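Local coordinates for endo-1,4-beta-xylanase (Bacteroides thetaiotaomicron VPI-5482, PDB 3KST), which probably hydrolyses glycosidic bonds in xylan-type plant polysaccharides, as a calcium-binding member of glycoside hydrolase family 43, at residues Q66-T71 / F93-S98; S193-N198 / Y202-A207; A242-V247 / V299-V304. All coordinates share one frame; numbering follows the deposited sequence. Where two conformers were deposited one is given.

Interactions 1 and 2 are buried, whereas interaction 3 lies at the surface. Only interaction 2 is a true strand pairing: two neighbours in one sheet share backbone hydrogen bonds, and one end approaches the bound calcium ion. Interactions 1 and 3 have no hydrogen bond between their segments and rest on side-chain packing. In interaction 1 a leucine packs on another leucine and over a tyrosine ring of one strand; in interaction 3 a loop leans on a strand through a threonine, a leucine, a valine and a lysine chain. Interactions 1 and 3 both reach one sheet, through its neighbouring strands 60-69 and 293-305, though their centres are about 27 Å apart.

Interaction 1. Residues Q66-T71 / F93-S98; sequences QALSAT and FYLFYS
Q66 NE2 donates both to G47 O and to the carbonyl of L68, the residue that crosses to L95 and Y97. The bond from Q66 NE2 to L68 O is 3.0 Å long and fairly bent (151° at the hydrogen), with the donor tilted out of the carbonyl plane. It ties down the backbone at a classic beta bulge, where A67 and L68 both face F50. L68 has two conformers, and its CD1 contacts hold for the one described. L68 CD1 extends over one face of the Y97 ring, 4.0 Å from its centroid and 26° off the normal. This CH-pi contact is shifted toward the phenol end, with L68 CD1 3.7 Å from Y97 CZ. The ring is brought under the methyl because Y97 CG sits between the backbone N and the carbonyl carbon (chi1 61°). L95 crosses L68 at about a right angle, its CD2 3.7 Å from L68 CB. With an alanine in place of Y97, L68 CD1 would probably lose its aromatic floor and S73 OG its phenolic hydrogen-bond mate. F79 touches L68 and F115 touches L95. Strand 92-99 belongs to a three-stranded antiparallel sheet, consistent with a propeller blade, and the L95 side chain lies about 6 Å from that of calcium ligand E83. No hydrogen bond joins these two segments; their contact is apolar and CH-pi packing.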
loop_
_atom_site.group_PDB
_atom_site.type_symbol
_atom_site.label_atom_id
_atom_site.label_comp_id
_atom_site.label_asym_id
_atom_site.label_seq_id
_atom_site.Cartn_x
_atom_site.Cartn_y
_atom_site.Cartn_z
ATOM N N GLN A 66 17.001 4.156 7.286
ATOM C CA GLN A 66 15.968 3.375 7.974
ATOM C C GLN A 66 14.881 4.332 8.465
ATOM O O GLN A 66 15.042 4.946 9.523
ATOM C CB GLN A 66 16.600 2.651 9.139
ATOM C CG GLN A 66 15.677 1.702 9.894
ATOM C CD GLN A 66 15.744 0.231 9.472
ATOM O OE1 GLN A 66 16.645 -0.209 8.746
ATOM N NE2 GLN A 66 14.813 -0.553 10.002
ATOM N N ALA A 67 13.795 4.450 7.695
ATOM C CA ALA A 67 12.630 5.293 8.013
ATOM C C ALA A 67 12.092 5.034 9.422
ATOM O O ALA A 67 11.796 5.990 10.162
ATOM C CB ALA A 67 11.491 5.087 6.985
ATOM N N LEU A 68 11.957 3.751 9.768
ATOM C CA LEU A 68 11.467 3.353 11.085
ATOM C C LEU A 68 12.270 2.179 11.633
ATOM O O LEU A 68 12.505 1.196 10.923
ATOM C CB LEU A 68 9.965 3.054 11.032
ATOM C CG LEU A 68 9.279 2.520 12.292
ATOM C CD1 LEU A 68 7.866 3.074 12.358
ATOM C CD2 LEU A 68 9.282 0.996 12.371
ATOM N N SER A 69 12.719 2.319 12.884
ATOM C CA SER A 69 13.449 1.297 13.618
ATOM C C SER A 69 12.455 0.711 14.647
ATOM O O SER A 69 11.631 1.444 15.267
ATOM C CB SER A 69 14.691 1.882 14.300
ATOM O OG SER A 69 15.581 2.495 13.364
ATOM N N ALA A 70 12.523 -0.597 14.834
ATOM C CA ALA A 70 11.624 -1.330 15.733
ATOM C C ALA A 70 11.605 -0.773 17.158
ATOM O O ALA A 70 10.538 -0.715 17.770
ATOM C CB ALA A 70 11.977 -2.774 15.770
ATOM N N THR A 71 12.765 -0.356 17.672
ATOM C CA THR A 71 12.868 0.237 19.022
ATOM C C THR A 71 12.011 1.494 19.237
ATOM O O THR A 71 11.560 1.790 20.379
ATOM C CB THR A 71 14.354 0.491 19.490
ATOM O OG1 THR A 71 14.995 1.473 18.658
ATOM C CG2 THR A 71 15.142 -0.832 19.567
ATOM N N PHE A 93 4.844 14.480 8.438
ATOM C CA PHE A 93 4.697 13.185 7.755
ATOM C C PHE A 93 4.140 12.122 8.717
ATOM O O PHE A 93 4.556 12.035 9.871
ATOM C CB PHE A 93 6.031 12.734 7.146
ATOM C CG PHE A 93 6.567 13.704 6.138
ATOM C CD1 PHE A 93 7.318 14.809 6.554
ATOM C CD2 PHE A 93 6.283 13.546 4.779
ATOM C CE1 PHE A 93 7.801 15.727 5.634
ATOM C CE2 PHE A 93 6.755 14.483 3.851
ATOM C CZ PHE A 93 7.516 15.565 4.284
ATOM N N TYR A 94 3.198 11.311 8.234
ATOM C CA TYR A 94 2.609 10.209 8.994
ATOM C C TYR A 94 2.895 8.887 8.283
ATOM O O TYR A 94 2.665 8.782 7.075
ATOM C CB TYR A 94 1.093 10.419 9.162
ATOM C CG TYR A 94 0.748 11.477 10.217
ATOM C CD1 TYR A 94 1.132 12.817 10.055
ATOM C CD2 TYR A 94 0.064 11.139 11.397
ATOM C CE1 TYR A 94 0.842 13.780 11.034
ATOM C CE2 TYR A 94 -0.254 12.117 12.371
ATOM C CZ TYR A 94 0.136 13.439 12.161
ATOM O OH TYR A 94 -0.116 14.427 13.074
ATOM N N LEU A 95 3.460 7.926 9.026
ATOM C CA LEU A 95 3.709 6.572 8.565
ATOM C C LEU A 95 2.681 5.641 9.230
ATOM O O LEU A 95 2.681 5.494 10.449
ATOM C CB LEU A 95 5.131 6.118 8.942
ATOM C CG LEU A 95 5.504 4.635 8.872
ATOM C CD1 LEU A 95 5.297 4.167 7.462
ATOM C CD2 LEU A 95 6.925 4.390 9.430
ATOM N N PHE A 96 1.836 5.011 8.414
ATOM C CA PHE A 96 0.838 4.050 8.868
ATOM C C PHE A 96 1.367 2.666 8.482
ATOM O O PHE A 96 1.816 2.463 7.366
ATOM C CB PHE A 96 -0.515 4.331 8.237
ATOM C CG PHE A 96 -1.247 5.440 8.909
ATOM C CD1 PHE A 96 -0.927 6.776 8.655
ATOM C CD2 PHE A 96 -2.201 5.155 9.878
ATOM C CE1 PHE A 96 -1.620 7.804 9.346
ATOM C CE2 PHE A 96 -2.872 6.166 10.539
ATOM C CZ PHE A 96 -2.585 7.478 10.276
ATOM N N TYR A 97 1.292 1.713 9.396
ATOM C CA TYR A 97 1.932 0.409 9.163
ATOM C C TYR A 97 1.379 -0.686 10.054
ATOM O O TYR A 97 0.557 -0.413 10.919
ATOM C CB TYR A 97 3.432 0.561 9.407
ATOM C CG TYR A 97 3.823 0.974 10.814
ATOM C CD1 TYR A 97 3.738 2.318 11.237
ATOM C CD2 TYR A 97 4.291 0.034 11.728
ATOM C CE1 TYR A 97 4.110 2.717 12.558
ATOM C CE2 TYR A 97 4.693 0.415 13.064
ATOM C CZ TYR A 97 4.595 1.766 13.458
ATOM O OH TYR A 97 4.971 2.142 14.735
ATOM N N SER A 98 1.833 -1.918 9.809
ATOM C CA SER A 98 1.502 -3.063 10.612
ATOM C C SER A 98 2.741 -3.498 11.355
ATOM O O SER A 98 3.832 -3.356 10.868
ATOM C CB SER A 98 1.000 -4.191 9.734
ATOM O OG SER A 98 -0.105 -3.758 8.967
#

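Interaction 2. Residues S193-N198 / Y202-A207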
loop_
_atom_site.group_PDB
_atom_site.type_symbol
_atom_site.label_atom_id
_atom_site.label_comp_id
_atom_site.label_asym_id
_atom_site.label_seq_id
_atom_site.Cartn_x
_atom_site.Cartn_y
_atom_site.Cartn_z
ATOM N N SER A 193 -6.237 0.481 -1.233
ATOM C CA SER A 193 -5.824 1.814 -1.709
ATOM C C SER A 193 -7.093 2.560 -2.118
ATOM O O SER A 193 -7.936 1.987 -2.816
ATOM C CB SER A 193 -4.872 1.715 -2.897
ATOM O OG SER A 193 -3.713 0.962 -2.561
ATOM N N LEU A 194 -7.205 3.831 -1.738
ATOM C CA LEU A 194 -8.410 4.617 -2.011
ATOM C C LEU A 194 -8.057 5.821 -2.864
ATOM O O LEU A 194 -7.065 6.526 -2.596
ATOM C CB LEU A 194 -9.084 5.035 -0.687
ATOM C CG LEU A 194 -10.594 5.278 -0.638
ATOM C CD1 LEU A 194 -11.020 6.413 -1.559
ATOM C CD2 LEU A 194 -11.384 3.978 -0.926
ATOM N N LEU A 195 -8.849 6.024 -3.909
ATOM C CA LEU A 195 -8.777 7.237 -4.745
ATOM C C LEU A 195 -10.197 7.718 -5.012
ATOM O O LEU A 195 -11.123 6.899 -5.154
ATOM C CB LEU A 195 -8.092 6.954 -6.058
ATOM C CG LEU A 195 -6.597 6.712 -6.061
ATOM C CD1 LEU A 195 -6.215 6.486 -7.484
ATOM C CD2 LEU A 195 -5.842 7.887 -5.481
ATOM N N LYS A 196 -10.370 9.040 -5.060
ATOM C CA LYS A 196 -11.675 9.625 -5.393
ATOM C C LYS A 196 -11.504 10.387 -6.700
ATOM O O LYS A 196 -10.489 11.059 -6.887
ATOM C CB LYS A 196 -12.130 10.577 -4.293
ATOM C CG LYS A 196 -13.532 11.211 -4.535
ATOM C CD LYS A 196 -13.836 12.232 -3.457
ATOM C CE LYS A 196 -15.234 12.836 -3.547
ATOM N NZ LYS A 196 -15.486 13.833 -2.418
ATOM N N LYS A 197 -12.456 10.239 -7.616
ATOM C CA LYS A 197 -12.459 11.022 -8.873
ATOM C C LYS A 197 -13.881 11.230 -9.362
ATOM O O LYS A 197 -14.623 10.262 -9.435
ATOM C CB LYS A 197 -11.653 10.323 -9.947
ATOM C CG LYS A 197 -11.347 11.192 -11.166
ATOM C CD LYS A 197 -10.477 10.433 -12.151
ATOM C CE LYS A 197 -9.911 11.352 -13.224
ATOM N NZ LYS A 197 -9.059 10.588 -14.174
ATOM N N ASN A 198 -14.252 12.496 -9.634
ATOM C CA ASN A 198 -15.593 12.878 -10.143
ATOM C C ASN A 198 -16.765 12.287 -9.319
ATOM O O ASN A 198 -17.710 11.705 -9.875
ATOM C CB ASN A 198 -15.746 12.500 -11.632
ATOM C CG ASN A 198 -14.596 13.027 -12.526
ATOM O OD1 ASN A 198 -13.842 13.941 -12.161
ATOM N ND2 ASN A 198 -14.472 12.437 -13.710
ATOM N N TYR A 202 -13.023 4.875 -5.362
ATOM C CA TYR A 202 -12.442 3.658 -5.917
ATOM C C TYR A 202 -11.567 2.999 -4.881
ATOM O O TYR A 202 -10.603 3.638 -4.402
ATOM C CB TYR A 202 -11.559 3.991 -7.132
ATOM C CG TYR A 202 -12.324 4.565 -8.283
ATOM C CD1 TYR A 202 -12.668 5.918 -8.309
ATOM C CD2 TYR A 202 -12.716 3.754 -9.370
ATOM C CE1 TYR A 202 -13.378 6.438 -9.369
ATOM C CE2 TYR A 202 -13.435 4.256 -10.413
ATOM C CZ TYR A 202 -13.758 5.613 -10.419
ATOM O OH TYR A 202 -14.475 6.147 -11.440
ATOM N N LEU A 203 -11.930 1.767 -4.511
ATOM C CA LEU A 203 -11.180 0.968 -3.549
ATOM C C LEU A 203 -10.445 -0.092 -4.358
ATOM O O LEU A 203 -11.075 -1.009 -4.914
ATOM C CB LEU A 203 -12.108 0.356 -2.497
ATOM C CG LEU A 203 -11.523 -0.382 -1.286
ATOM C CD1 LEU A 203 -12.642 -0.623 -0.246
ATOM C CD2 LEU A 203 -10.820 -1.681 -1.607
ATOM N N ILE A 204 -9.113 0.051 -4.431
ATOM C CA ILE A 204 -8.230 -0.822 -5.196
ATOM C C ILE A 204 -7.536 -1.785 -4.189
ATOM O O ILE A 204 -6.909 -1.350 -3.184
ATOM C CB ILE A 204 -7.233 0.048 -6.030
ATOM C CG1 ILE A 204 -7.977 1.174 -6.787
ATOM C CG2 ILE A 204 -6.473 -0.845 -6.972
ATOM C CD1 ILE A 204 -7.147 2.412 -7.050
ATOM N N TYR A 205 -7.674 -3.087 -4.431
ATOM C CA TYR A 205 -7.233 -4.100 -3.478
ATOM C C TYR A 205 -6.607 -5.308 -4.131
ATOM O O TYR A 205 -6.751 -5.500 -5.358
ATOM C CB TYR A 205 -8.469 -4.547 -2.635
ATOM C CG TYR A 205 -9.536 -5.246 -3.462
ATOM C CD1 TYR A 205 -10.570 -4.520 -4.076
ATOM C CD2 TYR A 205 -9.505 -6.642 -3.644
ATOM C CE1 TYR A 205 -11.550 -5.184 -4.871
ATOM C CE2 TYR A 205 -10.476 -7.307 -4.447
ATOM C CZ TYR A 205 -11.500 -6.560 -5.032
ATOM O OH TYR A 205 -12.442 -7.168 -5.834
ATOM N N SER A 206 -5.959 -6.123 -3.302
ATOM C CA SER A 206 -5.380 -7.399 -3.739
ATOM C C SER A 206 -6.141 -8.593 -3.136
ATOM O O SER A 206 -6.672 -8.505 -2.031
ATOM C CB SER A 206 -3.901 -7.476 -3.357
ATOM O OG SER A 206 -3.141 -6.403 -3.890
ATOM N N ALA A 207 -6.224 -9.699 -3.882
ATOM C CA ALA A 207 -6.841 -10.942 -3.397
ATOM C C ALA A 207 -5.921 -12.143 -3.593
ATOM O O ALA A 207 -5.037 -12.116 -4.475
ATOM C CB ALA A 207 -8.245 -11.171 -4.035
HETATM O O HOH W 1 -4.112 -1.185 -4.073
HETATM O O HOH W 2 -15.237 8.697 -11.739
#
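The ring of Y202 meets the facing strand with its edge: L195 O lies in the ring plane, 3.6 Å from Y202 CD1. Another in-plane neighbour is a water that bridges the two strands, 2.7 Å from Y202 OH and donating to K197 O. T221 and I287 also touch this tyrosine, and I287 O takes a hydrogen bond from K197 NZ. L195 O also accepts the backbone N of Y202 at 2.8 Å, almost in line with the C=O bond, while L195 N returns a bond to Y202 O. I204 N binds S193 O in the carbonyl plane, nearly straight at the hydrogen (171°), but the reverse bond from S193 N to I204 O is weak. Between these two hydrogen-bonded pairs comes the non-hydrogen-bonded pair L194-L203. Its side chains emerge on the other face of the sheet from Y202, where L194 CD2 rests 4.0 Å from L203 CB. On the Y202 face L195 CD1 lies 4.2 Å from I204 CD1, and F285 touches both residues. S193 OG shares a water, 2.7 Å away, with I204 O, whose bond from that water is weak; S193 also lies near the calcium ligands E83 and H251. This is an antiparallel beta hairpin in a blade of the five-bladed propeller known for family 43; its strand 189-197 also carries E190, the predicted proton donor.

Interaction 3. Residues A242-V247 / V299-V304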
loop_
_atom_site.group_PDB
_atom_site.type_symbol
_atom_site.label_atom_id
_atom_site.label_comp_id
_atom_site.label_asym_id
_atom_site.label_seq_id
_atom_site.Cartn_x
_atom_site.Cartn_y
_atom_site.Cartn_z
ATOM N N ALA A 242 2.346 -10.185 -18.568
ATOM C CA ALA A 242 2.636 -11.112 -19.665
ATOM C C ALA A 242 4.018 -10.928 -20.279
ATOM O O ALA A 242 4.760 -11.911 -20.442
ATOM C CB ALA A 242 1.515 -11.013 -20.739
ATOM N N ALA A 243 4.382 -9.682 -20.597
ATOM C CA ALA A 243 5.681 -9.417 -21.254
ATOM C C ALA A 243 6.925 -9.850 -20.433
ATOM O O ALA A 243 7.848 -10.496 -20.962
ATOM C CB ALA A 243 5.769 -7.947 -21.680
ATOM N N THR A 244 6.904 -9.556 -19.131
ATOM C CA THR A 244 8.014 -9.855 -18.222
ATOM C C THR A 244 7.896 -11.259 -17.588
ATOM O O THR A 244 8.888 -11.832 -17.125
ATOM C CB THR A 244 8.083 -8.764 -17.107
ATOM O OG1 THR A 244 7.954 -7.450 -17.681
ATOM C CG2 THR A 244 9.382 -8.845 -16.343
ATOM N N GLY A 245 6.675 -11.791 -17.538
ATOM C CA GLY A 245 6.426 -13.079 -16.904
ATOM C C GLY A 245 6.468 -12.960 -15.377
ATOM O O GLY A 245 6.637 -13.976 -14.701
ATOM N N LEU A 246 6.309 -11.734 -14.840
ATOM C CA LEU A 246 6.256 -11.546 -13.378
ATOM C C LEU A 246 4.946 -12.160 -12.903
ATOM O O LEU A 246 3.945 -12.049 -13.609
ATOM C CB LEU A 246 6.324 -10.073 -12.954
ATOM C CG LEU A 246 7.676 -9.400 -13.261
ATOM C CD1 LEU A 246 7.578 -7.901 -13.091
ATOM C CD2 LEU A 246 8.824 -9.996 -12.435
ATOM N N VAL A 247 5.011 -12.887 -11.793
ATOM C CA VAL A 247 3.827 -13.536 -11.161
ATOM C C VAL A 247 3.768 -13.132 -9.687
ATOM O O VAL A 247 4.711 -12.519 -9.177
ATOM C CB VAL A 247 3.840 -15.072 -11.288
ATOM C CG1 VAL A 247 3.843 -15.489 -12.794
ATOM C CG2 VAL A 247 4.992 -15.713 -10.495
ATOM N N VAL A 299 6.340 -2.671 -18.069
ATOM C CA VAL A 299 6.886 -2.640 -16.703
ATOM C C VAL A 299 8.237 -1.897 -16.568
ATOM O O VAL A 299 9.180 -2.188 -17.309
ATOM C CB VAL A 299 7.059 -4.100 -16.163
ATOM C CG1 VAL A 299 7.949 -4.151 -14.947
ATOM C CG2 VAL A 299 5.686 -4.768 -15.853
ATOM N N ILE A 300 8.306 -0.916 -15.656
ATOM C CA ILE A 300 9.591 -0.292 -15.277
ATOM C C ILE A 300 10.190 -1.250 -14.245
ATOM O O ILE A 300 9.541 -1.519 -13.217
ATOM C CB ILE A 300 9.432 1.089 -14.610
ATOM C CG1 ILE A 300 8.763 2.103 -15.550
ATOM C CG2 ILE A 300 10.804 1.604 -14.101
ATOM C CD1 ILE A 300 8.492 3.458 -14.896
ATOM N N LYS A 301 11.413 -1.712 -14.508
ATOM C CA LYS A 301 12.150 -2.627 -13.632
ATOM C C LYS A 301 13.113 -1.749 -12.867
ATOM O O LYS A 301 14.190 -1.446 -13.387
ATOM C CB LYS A 301 12.927 -3.660 -14.447
ATOM C CG LYS A 301 12.062 -4.700 -15.118
ATOM C CD LYS A 301 12.932 -5.779 -15.749
ATOM C CE LYS A 301 12.082 -6.859 -16.373
ATOM N NZ LYS A 301 12.926 -7.780 -17.164
ATOM N N PRO A 302 12.731 -1.298 -11.650
ATOM C CA PRO A 302 13.643 -0.399 -10.938
ATOM C C PRO A 302 14.906 -1.093 -10.395
ATOM O O PRO A 302 14.962 -2.317 -10.254
ATOM C CB PRO A 302 12.757 0.142 -9.805
ATOM C CG PRO A 302 11.927 -1.029 -9.446
ATOM C CD PRO A 302 11.594 -1.685 -10.788
ATOM N N ARG A 303 15.931 -0.305 -10.106
ATOM C CA ARG A 303 17.179 -0.829 -9.506
ATOM C C ARG A 303 17.636 0.168 -8.467
ATOM O O ARG A 303 17.190 1.323 -8.507
ATOM C CB ARG A 303 18.260 -1.031 -10.573
ATOM C CG ARG A 303 18.564 0.215 -11.379
ATOM C CD ARG A 303 19.698 -0.012 -12.342
ATOM N NE ARG A 303 20.180 1.267 -12.872
ATOM C CZ ARG A 303 21.325 1.441 -13.549
ATOM N NH1 ARG A 303 22.162 0.425 -13.827
ATOM N NH2 ARG A 303 21.644 2.669 -13.959
ATOM N N VAL A 304 18.555 -0.257 -7.596
ATOM C CA VAL A 304 19.082 0.616 -6.538
ATOM C C VAL A 304 20.555 0.839 -6.774
ATOM O O VAL A 304 21.295 -0.134 -6.989
ATOM C CB VAL A 304 18.876 0.039 -5.134
ATOM C CG1 VAL A 304 19.459 1.007 -4.096
ATOM C CG2 VAL A 304 17.393 -0.180 -4.870
#
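T244, described here in one of its two conformers, is the first residue of 242-247 to reach V299-V304, and its two branches serve different partners. OG1 lies beside the backbone N (chi1 -46°), which aims it at V299: T244 OG1 is 3.8 Å from V299 CB and 4.0 Å from V299 CG2. The same oxygen is hydrogen-bonded to D241, so its polar need is met within the loop while its flank rests on hydrocarbon. T244 CG2, the other branch, meets the end of K301 tip to tip, the methyl 3.8 Å from K301 NZ. Beyond CG the lysine chain is fully extended, which carries its end across to the threonine. G245 follows with positive phi (75°) and, together with L246, faces D241 in a G1 beta bulge; the L246 side chain, like that of T244, points toward the strand. L246 brings CD1 to 4.2 Å from V299 CG1, a loose apolar touch. Y281, from the adjoining strand 279-287, touches L246, V299 and K301, while A268 adds to the packing around L246. V299 is thus met by a hydroxyl oxygen through its CB and CG2 and by a leucine methyl through its CG1. The two backbones stay well apart, with T244 CA 7.5 Å from V299 CA. These two segments touch by van der Waals contact, with no hydrogen bond or salt bridge between them, in a small surface patch where D241 fixes the threonine hydroxyl and the strand offers V299 and the aliphatic chain of K301, with its ammonium group at the end.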